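Local coordinates for Glyoxalase/Bleomycin resistance protein/dioxygenase domain (Frankia sp., PDB 2RK0) that is of unknown specific function but belongs to the glyoxalase/bleomycin resistance protein/dioxygenase superfamily, whose members include metal-dependent enzymes and drug-binding resistance proteins, at residues 16-19 with 20-23; 86-89 with 90-94; 103-107 with 108-112; 22-26 with 27-31. All coordinates share one frame; numbering follows the deposited sequence.

Interaction 1 of 4, residues 16-19 with 20-23; sequences LDIS and CRWY
Leu16 and Cys20, one turn apart at the start of helix 16-27, open a run of alpha-helical backbone hydrogen bonds. Cys20 N donates to Leu16 O at 2.9 Å, Arg21 N to Asp17 O, and Trp22 N to Ile18 O. Tyr23 N completes the set, reaching Ser19 O at 2.8 Å with an almost straight N-H...O angle of 178°.

Two carbonyl oxygens meet flat side-chain groups as well. Arg21 folds back along the helix through a bend at chi3 (-79°), which lays its guanidinium across Asp17 O, 3.6 Å from CZ and over the middle of one face. The carboxylate takes no part: Asp17 OD1 stays 5.2 Å from Arg21 NH1 and forms a salt bridge with Arg34 instead. Ser19 O lies in the plane of the Tyr23 ring at its edge, 3.2 Å from CD1, so the acceptor meets the weakly positive rim of the ring.

The apolar part is small. Leu16 CD1 touches Cys20 SG at 3.8 Å, brought there by a chi1 of -178° that swings CG away from the backbone N.

Leu16, Ser19, Cys20 and Tyr23 all reach Leu55 on strand 52-58, while Leu16 and Cys20 also meet Ala43 on strand 40-46. The helix thus covers the sheet that contains these strands, and Tyr23 OH is hydrogen-bonded to Asp116 OD2, just after strand 109-115 of the other sheet.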
loop_
_atom_site.group_PDB
_atom_site.type_symbol
_atom_site.label_atom_id
_atom_site.label_comp_id
_atom_site.label_asym_id
_atom_site.label_seq_id
_atom_site.Cartn_x
_atom_site.Cartn_y
_atom_site.Cartn_z
ATOM N N LEU A 16 15.526 -9.835 1.786
ATOM C CA LEU A 16 14.434 -10.410 2.560
ATOM C C LEU A 16 14.693 -10.518 4.063
ATOM O O LEU A 16 13.888 -10.050 4.875
ATOM C CB LEU A 16 14.069 -11.789 2.008
ATOM C CG LEU A 16 12.888 -12.469 2.711
ATOM C CD1 LEU A 16 11.663 -11.570 2.644
ATOM C CD2 LEU A 16 12.606 -13.814 2.057
ATOM N N ASP A 17 15.808 -11.136 4.438
ATOM C CA ASP A 17 16.129 -11.302 5.853
ATOM C C ASP A 17 16.242 -9.981 6.592
ATOM O O ASP A 17 15.761 -9.846 7.711
ATOM C CB ASP A 17 17.428 -12.089 6.021
ATOM C CG ASP A 17 17.333 -13.482 5.449
ATOM O OD1 ASP A 17 16.302 -14.145 5.684
ATOM O OD2 ASP A 17 18.290 -13.910 4.773
ATOM N N ILE A 18 16.889 -9.007 5.968
ATOM C CA ILE A 18 17.052 -7.707 6.604
ATOM C C ILE A 18 15.689 -7.073 6.854
ATOM O O ILE A 18 15.443 -6.518 7.924
ATOM C CB ILE A 18 17.933 -6.770 5.744
ATOM C CG1 ILE A 18 19.379 -7.287 5.752
ATOM C CG2 ILE A 18 17.880 -5.341 6.285
ATOM C CD1 ILE A 18 20.372 -6.381 5.064
ATOM N N SER A 19 14.799 -7.175 5.874
ATOM C CA SER A 19 13.457 -6.604 6.000
ATOM C C SER A 19 12.599 -7.314 7.051
ATOM O O SER A 19 11.858 -6.671 7.796
ATOM C CB SER A 19 12.756 -6.635 4.644
ATOM O OG SER A 19 13.388 -5.751 3.740
ATOM N N CYS A 20 12.699 -8.637 7.106
ATOM C CA CYS A 20 11.927 -9.401 8.076
ATOM C C CYS A 20 12.273 -8.924 9.471
ATOM O O CYS A 20 11.391 -8.689 10.288
ATOM C CB CYS A 20 12.229 -10.893 7.951
ATOM S SG CYS A 20 11.528 -11.651 6.476
ATOM N N ARG A 21 13.565 -8.789 9.746
ATOM C CA ARG A 21 13.999 -8.323 11.052
ATOM C C ARG A 21 13.544 -6.881 11.304
ATOM O O ARG A 21 13.126 -6.538 12.411
ATOM C CB ARG A 21 15.521 -8.414 11.168
ATOM C CG ARG A 21 16.048 -9.828 11.373
ATOM C CD ARG A 21 17.531 -9.797 11.718
ATOM N NE ARG A 21 18.376 -9.610 10.542
ATOM C CZ ARG A 21 18.716 -10.587 9.707
ATOM N NH1 ARG A 21 18.285 -11.825 9.921
ATOM N NH2 ARG A 21 19.483 -10.328 8.657
ATOM N N TRP A 22 13.611 -6.043 10.275
ATOM C CA TRP A 22 13.207 -4.654 10.429
ATOM C C TRP A 22 11.724 -4.550 10.776
ATOM O O TRP A 22 11.342 -3.880 11.731
ATOM C CB TRP A 22 13.466 -3.864 9.145
ATOM C CG TRP A 22 13.347 -2.378 9.349
ATOM C CD1 TRP A 22 14.352 -1.518 9.688
ATOM C CD2 TRP A 22 12.148 -1.589 9.291
ATOM N NE1 TRP A 22 13.856 -0.247 9.845
ATOM C CE2 TRP A 22 12.509 -0.260 9.608
ATOM C CE3 TRP A 22 10.804 -1.875 9.000
ATOM C CZ2 TRP A 22 11.577 0.785 9.644
ATOM C CZ3 TRP A 22 9.879 -0.834 9.037
ATOM C CH2 TRP A 22 10.273 0.479 9.357
ATOM N N TYR A 23 10.881 -5.208 9.992
ATOM C CA TYR A 23 9.459 -5.138 10.255
ATOM C C TYR A 23 9.079 -5.771 11.593
ATOM O O TYR A 23 8.205 -5.267 12.299
ATOM C CB TYR A 23 8.676 -5.775 9.103
ATOM C CG TYR A 23 8.516 -4.827 7.936
ATOM C CD1 TYR A 23 9.534 -4.652 6.998
ATOM C CD2 TYR A 23 7.384 -4.022 7.836
ATOM C CE1 TYR A 23 9.426 -3.681 5.987
ATOM C CE2 TYR A 23 7.268 -3.057 6.844
ATOM C CZ TYR A 23 8.285 -2.885 5.926
ATOM O OH TYR A 23 8.164 -1.895 4.974
#

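Interaction 2 of 4, residues 86-89 with 90-94; sequences LDVL and EERLA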
loop_
_atom_site.group_PDB
_atom_site.type_symbol
_atom_site.label_atom_id
_atom_site.label_comp_id
_atom_site.label_asym_id
_atom_site.label_seq_id
_atom_site.Cartn_x
_atom_site.Cartn_y
_atom_site.Cartn_z
ATOM N N LEU A 86 2.469 6.043 18.792
ATOM C CA LEU A 86 3.436 6.872 18.073
ATOM C C LEU A 86 4.708 7.042 18.890
ATOM O O LEU A 86 5.813 7.013 18.347
ATOM C CB LEU A 86 2.827 8.250 17.765
ATOM C CG LEU A 86 1.640 8.218 16.787
ATOM C CD1 LEU A 86 1.196 9.632 16.446
ATOM C CD2 LEU A 86 2.042 7.472 15.518
ATOM N N ASP A 87 4.546 7.222 20.198
ATOM C CA ASP A 87 5.686 7.399 21.091
ATOM C C ASP A 87 6.562 6.160 21.030
ATOM O O ASP A 87 7.780 6.259 20.966
ATOM C CB ASP A 87 5.227 7.611 22.541
ATOM C CG ASP A 87 4.428 8.888 22.732
ATOM O OD1 ASP A 87 4.466 9.765 21.841
ATOM O OD2 ASP A 87 3.765 9.015 23.788
ATOM N N VAL A 88 5.927 4.992 21.045
ATOM C CA VAL A 88 6.660 3.736 20.999
ATOM C C VAL A 88 7.386 3.570 19.663
ATOM O O VAL A 88 8.546 3.142 19.624
ATOM C CB VAL A 88 5.718 2.534 21.240
ATOM C CG1 VAL A 88 6.477 1.225 21.052
ATOM C CG2 VAL A 88 5.130 2.604 22.658
ATOM N N LEU A 89 6.708 3.908 18.570
ATOM C CA LEU A 89 7.319 3.808 17.245
ATOM C C LEU A 89 8.568 4.686 17.169
ATOM O O LEU A 89 9.611 4.254 16.684
ATOM C CB LEU A 89 6.335 4.251 16.159
ATOM C CG LEU A 89 5.423 3.200 15.534
ATOM C CD1 LEU A 89 4.392 3.871 14.635
ATOM C CD2 LEU A 89 6.268 2.212 14.742
ATOM N N GLU A 90 8.460 5.926 17.631
ATOM C CA GLU A 90 9.613 6.822 17.589
ATOM C C GLU A 90 10.782 6.241 18.379
ATOM O O GLU A 90 11.930 6.327 17.956
ATOM C CB GLU A 90 9.255 8.196 18.159
ATOM C CG GLU A 90 8.485 9.091 17.221
ATOM C CD GLU A 90 8.393 10.509 17.748
ATOM O OE1 GLU A 90 9.451 11.118 18.010
ATOM O OE2 GLU A 90 7.269 11.021 17.902
ATOM N N GLU A 91 10.476 5.652 19.531
ATOM C CA GLU A 91 11.500 5.054 20.380
ATOM C C GLU A 91 12.207 3.919 19.649
ATOM O O GLU A 91 13.435 3.834 19.649
ATOM C CB GLU A 91 10.864 4.532 21.670
ATOM C CG GLU A 91 10.177 5.611 22.501
ATOM C CD GLU A 91 9.291 5.037 23.610
ATOM O OE1 GLU A 91 9.792 4.225 24.415
ATOM O OE2 GLU A 91 8.094 5.408 23.671
ATOM N N ARG A 92 11.427 3.045 19.027
ATOM C CA ARG A 92 11.985 1.918 18.287
ATOM C C ARG A 92 12.787 2.380 17.073
ATOM O O ARG A 92 13.880 1.871 16.804
ATOM C CB ARG A 92 10.861 0.988 17.835
ATOM C CG ARG A 92 10.199 0.234 18.973
ATOM C CD ARG A 92 9.046 -0.607 18.464
ATOM N NE ARG A 92 8.418 -1.382 19.524
ATOM C CZ ARG A 92 7.338 -2.135 19.352
ATOM N NH1 ARG A 92 6.762 -2.210 18.158
ATOM N NH2 ARG A 92 6.840 -2.826 20.369
ATOM N N LEU A 93 12.239 3.342 16.336
ATOM C CA LEU A 93 12.918 3.861 15.149
ATOM C C LEU A 93 14.267 4.458 15.534
ATOM O O LEU A 93 15.280 4.184 14.895
ATOM C CB LEU A 93 12.054 4.928 14.462
ATOM C CG LEU A 93 10.739 4.417 13.856
ATOM C CD1 LEU A 93 9.883 5.595 13.398
ATOM C CD2 LEU A 93 11.045 3.484 12.693
ATOM N N ALA A 94 14.268 5.266 16.589
ATOM C CA ALA A 94 15.487 5.904 17.065
ATOM C C ALA A 94 16.500 4.853 17.501
ATOM O O ALA A 94 17.659 4.873 17.084
ATOM C CB ALA A 94 15.163 6.830 18.219
#
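A chi1 of 174° turns Val88 CG1 away from its own backbone N and along the helix toward Arg92, whose chain, with CG beside its N (chi1 -70°), runs extended from there; the two side chains lie side by side on one flank of the helix. The methyl CG1 approaches Arg92 NE to 3.6 Å and sits against one face of the guanidinium, displaced toward the rim. This apolar contact probably helps to steady the flat group, whose NH1 is used by Asp28 OD2, in a salt bridge, and by Ile26 O.

Glu91 behaves differently. With CG beside the backbone N, its extended chain runs back along the helix and brings OE2 within 2.9 Å of Asp87 O; both are acceptors, so the approach would be repulsive with a charged carboxylate, and the modelled position of this exposed end is doubtful. Asp87 O is already taken by Glu91 N.

Helix 83-96 lies in sequence between strands 72-80 and 104-106, in the strand-helix-three-strands order familiar from the glyoxalase fold. Regular i to i+4 backbone bonds run through it, among them Glu90 N to Leu86 O at 2.9 Å and Leu93 N to Leu89 O at 2.8 Å.

Leu86 and Leu89 pack on strands 109-115 and 121-127, and Leu93 on Phe114, Trp22 and Ile26. Glu90 OE2 is hydrogen-bonded to Thr103 OG1.

Interaction 3 of 4, residues 103-107 with 108-112; sequences TQELP and FGWIL
Glu105 and Trp110 face each other as a non-hydrogen-bonded pair in a tight beta hairpin, strand 104-106 turning back into 109-115 at the outer edge of one four-stranded sheet. Their side chains run side by side, Glu105 CB lying 3.5 Å from Trp110 NE1, and the carboxylate and indole planes are only 21° apart. Glu105 has CG opposite its backbone N (chi1 175°) and an extended chain, which lays it along the indole, while Trp110 keeps CG beside its own N (chi1 -68°). A water joins the two polar ends: it accepts from Trp110 NE1 at 3.0 Å and gives a weak, longer bond to Glu105 OE1. The other carboxylate oxygen, OE2, forms a salt bridge with Arg128.

Beside this pair, Thr103 CG2 meets the indole edge near its plane and touches Trp110 CB at 3.8 Å. Thr103 OG1 packs across the Leu112 side chain and ties the hairpin to helix 83-96.

In the glyoxalase fold such a sheet follows the order 1-4-3-2, so strand 104-106, second in sequence, is outermost within the chain, next to the longer strand 109-115. The hydrogen-bonded pair Gln104-Ile111 binds them twice: Gln104 N to Ile111 O at 2.8 Å, and Ile111 N to Gln104 O in the carbonyl plane. Gln104 O also receives a CA-H...O contact from Trp110 CA at 3.1 Å.

A type I turn from Leu106 to Gly109 carries Pro107 and Phe108 at its corners. Leu106 N donates to Gly109 O at 2.7 Å, whereas the return bond from Gly109 N is weak. On the face away from the indole, Leu106 CD1 meets Ile111 CD1 at 3.7 Å.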
loop_
_atom_site.group_PDB
_atom_site.type_symbol
_atom_site.label_atom_id
_atom_site.label_comp_id
_atom_site.label_asym_id
_atom_site.label_seq_id
_atom_site.Cartn_x
_atom_site.Cartn_y
_atom_site.Cartn_z
ATOM N N THR A 103 7.037 13.006 15.484
ATOM C CA THR A 103 5.608 13.011 15.232
ATOM C C THR A 103 5.164 14.458 15.051
ATOM O O THR A 103 5.517 15.330 15.834
ATOM C CB THR A 103 4.851 12.376 16.393
ATOM O OG1 THR A 103 5.207 10.990 16.465
ATOM C CG2 THR A 103 3.331 12.535 16.207
ATOM N N GLN A 104 4.395 14.716 14.007
ATOM C CA GLN A 104 3.946 16.074 13.749
ATOM C C GLN A 104 2.466 16.271 14.030
ATOM O O GLN A 104 1.630 15.456 13.635
ATOM C CB GLN A 104 4.261 16.446 12.303
ATOM C CG GLN A 104 3.717 17.789 11.874
ATOM C CD GLN A 104 4.190 18.173 10.492
ATOM O OE1 GLN A 104 4.339 17.312 9.620
ATOM N NE2 GLN A 104 4.420 19.469 10.277
ATOM N N GLU A 105 2.148 17.354 14.738
ATOM C CA GLU A 105 0.765 17.669 15.054
ATOM C C GLU A 105 0.185 18.494 13.914
ATOM O O GLU A 105 0.714 19.547 13.560
ATOM C CB GLU A 105 0.655 18.455 16.367
ATOM C CG GLU A 105 -0.767 18.898 16.669
ATOM C CD GLU A 105 -0.913 19.540 18.035
ATOM O OE1 GLU A 105 0.086 20.064 18.560
ATOM O OE2 GLU A 105 -2.034 19.533 18.585
ATOM N N LEU A 106 -0.901 17.994 13.336
ATOM C CA LEU A 106 -1.564 18.663 12.231
ATOM C C LEU A 106 -3.015 18.935 12.597
ATOM O O LEU A 106 -3.509 18.448 13.609
ATOM C CB LEU A 106 -1.465 17.792 10.971
ATOM C CG LEU A 106 -0.033 17.674 10.426
ATOM C CD1 LEU A 106 0.024 16.638 9.313
ATOM C CD2 LEU A 106 0.432 19.037 9.921
ATOM N N PRO A 107 -3.719 19.720 11.777
ATOM C CA PRO A 107 -5.119 20.040 12.055
ATOM C C PRO A 107 -6.032 18.836 12.284
ATOM O O PRO A 107 -6.851 18.838 13.198
ATOM C CB PRO A 107 -5.532 20.854 10.830
ATOM C CG PRO A 107 -4.250 21.567 10.471
ATOM C CD PRO A 107 -3.249 20.438 10.576
ATOM N N PHE A 108 -5.871 17.799 11.473
ATOM C CA PHE A 108 -6.732 16.636 11.589
ATOM C C PHE A 108 -6.141 15.412 12.261
ATOM O O PHE A 108 -6.758 14.351 12.263
ATOM C CB PHE A 108 -7.266 16.281 10.205
ATOM C CG PHE A 108 -8.203 17.318 9.651
ATOM C CD1 PHE A 108 -9.457 17.509 10.226
ATOM C CD2 PHE A 108 -7.816 18.139 8.592
ATOM C CE1 PHE A 108 -10.311 18.505 9.757
ATOM C CE2 PHE A 108 -8.662 19.138 8.115
ATOM C CZ PHE A 108 -9.911 19.322 8.699
ATOM N N GLY A 109 -4.953 15.560 12.838
ATOM C CA GLY A 109 -4.326 14.440 13.516
ATOM C C GLY A 109 -2.827 14.586 13.665
ATOM O O GLY A 109 -2.278 15.665 13.425
ATOM N N TRP A 110 -2.171 13.497 14.065
ATOM C CA TRP A 110 -0.722 13.461 14.246
ATOM C C TRP A 110 -0.173 12.430 13.266
ATOM O O TRP A 110 -0.772 11.369 13.069
ATOM C CB TRP A 110 -0.370 13.031 15.677
ATOM C CG TRP A 110 -0.738 14.031 16.725
ATOM C CD1 TRP A 110 0.091 14.927 17.328
ATOM C CD2 TRP A 110 -2.043 14.259 17.272
ATOM N NE1 TRP A 110 -0.611 15.705 18.219
ATOM C CE2 TRP A 110 -1.927 15.317 18.201
ATOM C CE3 TRP A 110 -3.305 13.678 17.061
ATOM C CZ2 TRP A 110 -3.021 15.805 18.929
ATOM C CZ3 TRP A 110 -4.395 14.164 17.784
ATOM C CH2 TRP A 110 -4.243 15.222 18.706
ATOM N N ILE A 111 0.961 12.740 12.653
ATOM C CA ILE A 111 1.569 11.818 11.703
ATOM C C ILE A 111 3.042 11.612 12.019
ATOM O O ILE A 111 3.763 12.558 12.354
ATOM C CB ILE A 111 1.452 12.338 10.252
ATOM C CG1 ILE A 111 -0.017 12.461 9.854
ATOM C CG2 ILE A 111 2.158 11.382 9.290
ATOM C CD1 ILE A 111 -0.235 13.078 8.490
ATOM N N LEU A 112 3.475 10.364 11.920
ATOM C CA LEU A 112 4.868 10.009 12.137
ATOM C C LEU A 112 5.322 9.441 10.799
ATOM O O LEU A 112 4.822 8.406 10.360
ATOM C CB LEU A 112 4.978 8.953 13.238
ATOM C CG LEU A 112 6.354 8.342 13.511
ATOM C CD1 LEU A 112 7.370 9.440 13.748
ATOM C CD2 LEU A 112 6.260 7.409 14.718
HETATM O O HOH W 1 0.596 17.395 20.426
#

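Interaction 4 of 4, residues 22-26 with 27-31; sequences WYTEI and LDWKE
Trp22 touches Leu27 only lightly, CZ3 to CD1, and its ring is covered on one face by Ile26 CG1, one turn further along the helix. Tyr23 does more. Its ring runs alongside Leu27, CD2 to CD1 at 3.7 Å, and its CB packs on Trp29 CB. Tyr23 O takes two backbone donors from opposite faces of its carbonyl plane: Leu27 N at 2.9 Å, and Trp29 N at 3.2 Å, the latter lying 45° out of that plane.

Thr24 follows. Its OG1 sits at the edge of the Trp29 indole, 3.4 Å from CE3, a position set by chi1 of -62°, which places OG1 beside the backbone N. The hydroxyl is hydrogen-bonded to Cys20 O and receives a bond at 2.9 Å from a water that in turn accepts from Glu31 N. Thr24 O has a weak bond from Asp28 N, and Thr24 CA makes a CA-H...O contact with Trp29 O at 3.3 Å.

Glu25 contributes its carbonyl, close to a water that also lies 2.7 Å from Asp28 OD1. Ile26 closes the segment with CG2 against Leu27 CD2.

Asp28, the first residue to leave helical angles, has a positive phi of 59°, and the chain turns toward strand 30-36. The last carbonyls of the helix are met by backbone N-H groups, a water and Arg92, whose positive charge probably offsets both the Asp28 carboxylate and the partial negative charge gathered at this helix end.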
loop_
_atom_site.group_PDB
_atom_site.type_symbol
_atom_site.label_atom_id
_atom_site.label_comp_id
_atom_site.label_asym_id
_atom_site.label_seq_id
_atom_site.Cartn_x
_atom_site.Cartn_y
_atom_site.Cartn_z
ATOM N N TRP A 22 13.611 -6.043 10.275
ATOM C CA TRP A 22 13.207 -4.654 10.429
ATOM C C TRP A 22 11.724 -4.550 10.776
ATOM O O TRP A 22 11.342 -3.880 11.731
ATOM C CB TRP A 22 13.466 -3.864 9.145
ATOM C CG TRP A 22 13.347 -2.378 9.349
ATOM C CD1 TRP A 22 14.352 -1.518 9.688
ATOM C CD2 TRP A 22 12.148 -1.589 9.291
ATOM N NE1 TRP A 22 13.856 -0.247 9.845
ATOM C CE2 TRP A 22 12.509 -0.260 9.608
ATOM C CE3 TRP A 22 10.804 -1.875 9.000
ATOM C CZ2 TRP A 22 11.577 0.785 9.644
ATOM C CZ3 TRP A 22 9.879 -0.834 9.037
ATOM C CH2 TRP A 22 10.273 0.479 9.357
ATOM N N TYR A 23 10.881 -5.208 9.992
ATOM C CA TYR A 23 9.459 -5.138 10.255
ATOM C C TYR A 23 9.079 -5.771 11.593
ATOM O O TYR A 23 8.205 -5.267 12.299
ATOM C CB TYR A 23 8.676 -5.775 9.103
ATOM C CG TYR A 23 8.516 -4.827 7.936
ATOM C CD1 TYR A 23 9.534 -4.652 6.998
ATOM C CD2 TYR A 23 7.384 -4.022 7.836
ATOM C CE1 TYR A 23 9.426 -3.681 5.987
ATOM C CE2 TYR A 23 7.268 -3.057 6.844
ATOM C CZ TYR A 23 8.285 -2.885 5.926
ATOM O OH TYR A 23 8.164 -1.895 4.974
ATOM N N THR A 24 9.750 -6.861 11.946
ATOM C CA THR A 24 9.468 -7.546 13.204
ATOM C C THR A 24 9.764 -6.619 14.369
ATOM O O THR A 24 8.928 -6.414 15.252
ATOM C CB THR A 24 10.329 -8.823 13.347
ATOM O OG1 THR A 24 10.010 -9.726 12.280
ATOM C CG2 THR A 24 10.064 -9.518 14.693
ATOM N N GLU A 25 10.959 -6.044 14.345
ATOM C CA GLU A 25 11.427 -5.142 15.388
ATOM C C GLU A 25 10.667 -3.820 15.507
ATOM O O GLU A 25 10.362 -3.368 16.615
ATOM C CB GLU A 25 12.911 -4.852 15.161
ATOM C CG GLU A 25 13.567 -4.028 16.249
ATOM C CD GLU A 25 15.072 -3.920 16.051
ATOM O OE1 GLU A 25 15.716 -4.979 15.893
ATOM O OE2 GLU A 25 15.601 -2.785 16.057
ATOM N N ILE A 26 10.368 -3.200 14.368
ATOM C CA ILE A 26 9.673 -1.915 14.356
ATOM C C ILE A 26 8.152 -1.969 14.471
ATOM O O ILE A 26 7.568 -1.251 15.270
ATOM C CB ILE A 26 10.002 -1.120 13.070
ATOM C CG1 ILE A 26 11.521 -0.960 12.923
ATOM C CG2 ILE A 26 9.282 0.231 13.094
ATOM C CD1 ILE A 26 12.191 -0.248 14.092
ATOM N N LEU A 27 7.512 -2.811 13.669
ATOM C CA LEU A 27 6.055 -2.876 13.674
ATOM C C LEU A 27 5.460 -4.137 14.280
ATOM O O LEU A 27 4.258 -4.370 14.162
ATOM C CB LEU A 27 5.534 -2.708 12.242
ATOM C CG LEU A 27 6.026 -1.473 11.485
ATOM C CD1 LEU A 27 5.602 -1.564 10.024
ATOM C CD2 LEU A 27 5.476 -0.212 12.132
ATOM N N ASP A 28 6.288 -4.943 14.936
ATOM C CA ASP A 28 5.802 -6.182 15.536
ATOM C C ASP A 28 5.190 -7.076 14.481
ATOM O O ASP A 28 4.260 -7.834 14.751
ATOM C CB ASP A 28 4.762 -5.907 16.622
ATOM C CG ASP A 28 5.363 -5.247 17.837
ATOM O OD1 ASP A 28 6.418 -5.731 18.291
ATOM O OD2 ASP A 28 4.780 -4.258 18.327
ATOM N N TRP A 29 5.703 -6.956 13.263
ATOM C CA TRP A 29 5.258 -7.792 12.156
ATOM C C TRP A 29 5.616 -9.203 12.598
ATOM O O TRP A 29 6.694 -9.417 13.137
ATOM C CB TRP A 29 6.061 -7.433 10.903
ATOM C CG TRP A 29 5.822 -8.295 9.691
ATOM C CD1 TRP A 29 4.782 -8.203 8.805
ATOM C CD2 TRP A 29 6.705 -9.296 9.168
ATOM N NE1 TRP A 29 4.972 -9.073 7.759
ATOM C CE2 TRP A 29 6.143 -9.754 7.954
ATOM C CE3 TRP A 29 7.918 -9.843 9.602
ATOM C CZ2 TRP A 29 6.760 -10.737 7.166
ATOM C CZ3 TRP A 29 8.529 -10.819 8.820
ATOM C CH2 TRP A 29 7.946 -11.255 7.612
ATOM N N LYS A 30 4.719 -10.160 12.386
ATOM C CA LYS A 30 5.003 -11.540 12.762
ATOM C C LYS A 30 4.978 -12.431 11.534
ATOM O O LYS A 30 3.946 -12.579 10.886
ATOM C CB LYS A 30 3.984 -12.063 13.772
ATOM C CG LYS A 30 4.210 -13.536 14.112
ATOM C CD LYS A 30 3.119 -14.100 15.005
ATOM C CE LYS A 30 3.339 -15.593 15.250
ATOM N NZ LYS A 30 2.253 -16.210 16.060
ATOM N N GLU A 31 6.118 -13.039 11.232
ATOM C CA GLU A 31 6.244 -13.918 10.079
ATOM C C GLU A 31 5.437 -15.198 10.278
ATOM O O GLU A 31 5.566 -15.861 11.306
ATOM C CB GLU A 31 7.716 -14.268 9.863
ATOM C CG GLU A 31 8.002 -15.017 8.577
ATOM C CD GLU A 31 9.454 -15.476 8.473
ATOM O OE1 GLU A 31 10.365 -14.648 8.690
ATOM O OE2 GLU A 31 9.679 -16.666 8.166
HETATM O O HOH W 2 8.486 -12.216 12.524
HETATM O O HOH W 3 9.022 -5.145 18.501
#

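Overall arrangement
Interactions 1 and 4 occupy the two ends of helix 16-27 and share Trp22 and Tyr23; the first is regular helix, the second the unwinding that leads into a strand. Interaction 2 repeats the regular helical chemistry in helix 83-96 and meets interaction 4 through both charge and packing, Arg92 with Asp28 and Leu89 with Leu27. Interaction 3, on the hairpin, lies farthest out, its centre about 17 Å from that of the chain; it touches interaction 2 through Leu89-Leu112 and Glu90-Thr103, but not interactions 1 or 4. Interaction 4 lies nearest the chain's centre, about 9 Å between centres. Buried leucines pack both helices inward, whereas bound waters join polar groups in interactions 3 and 4.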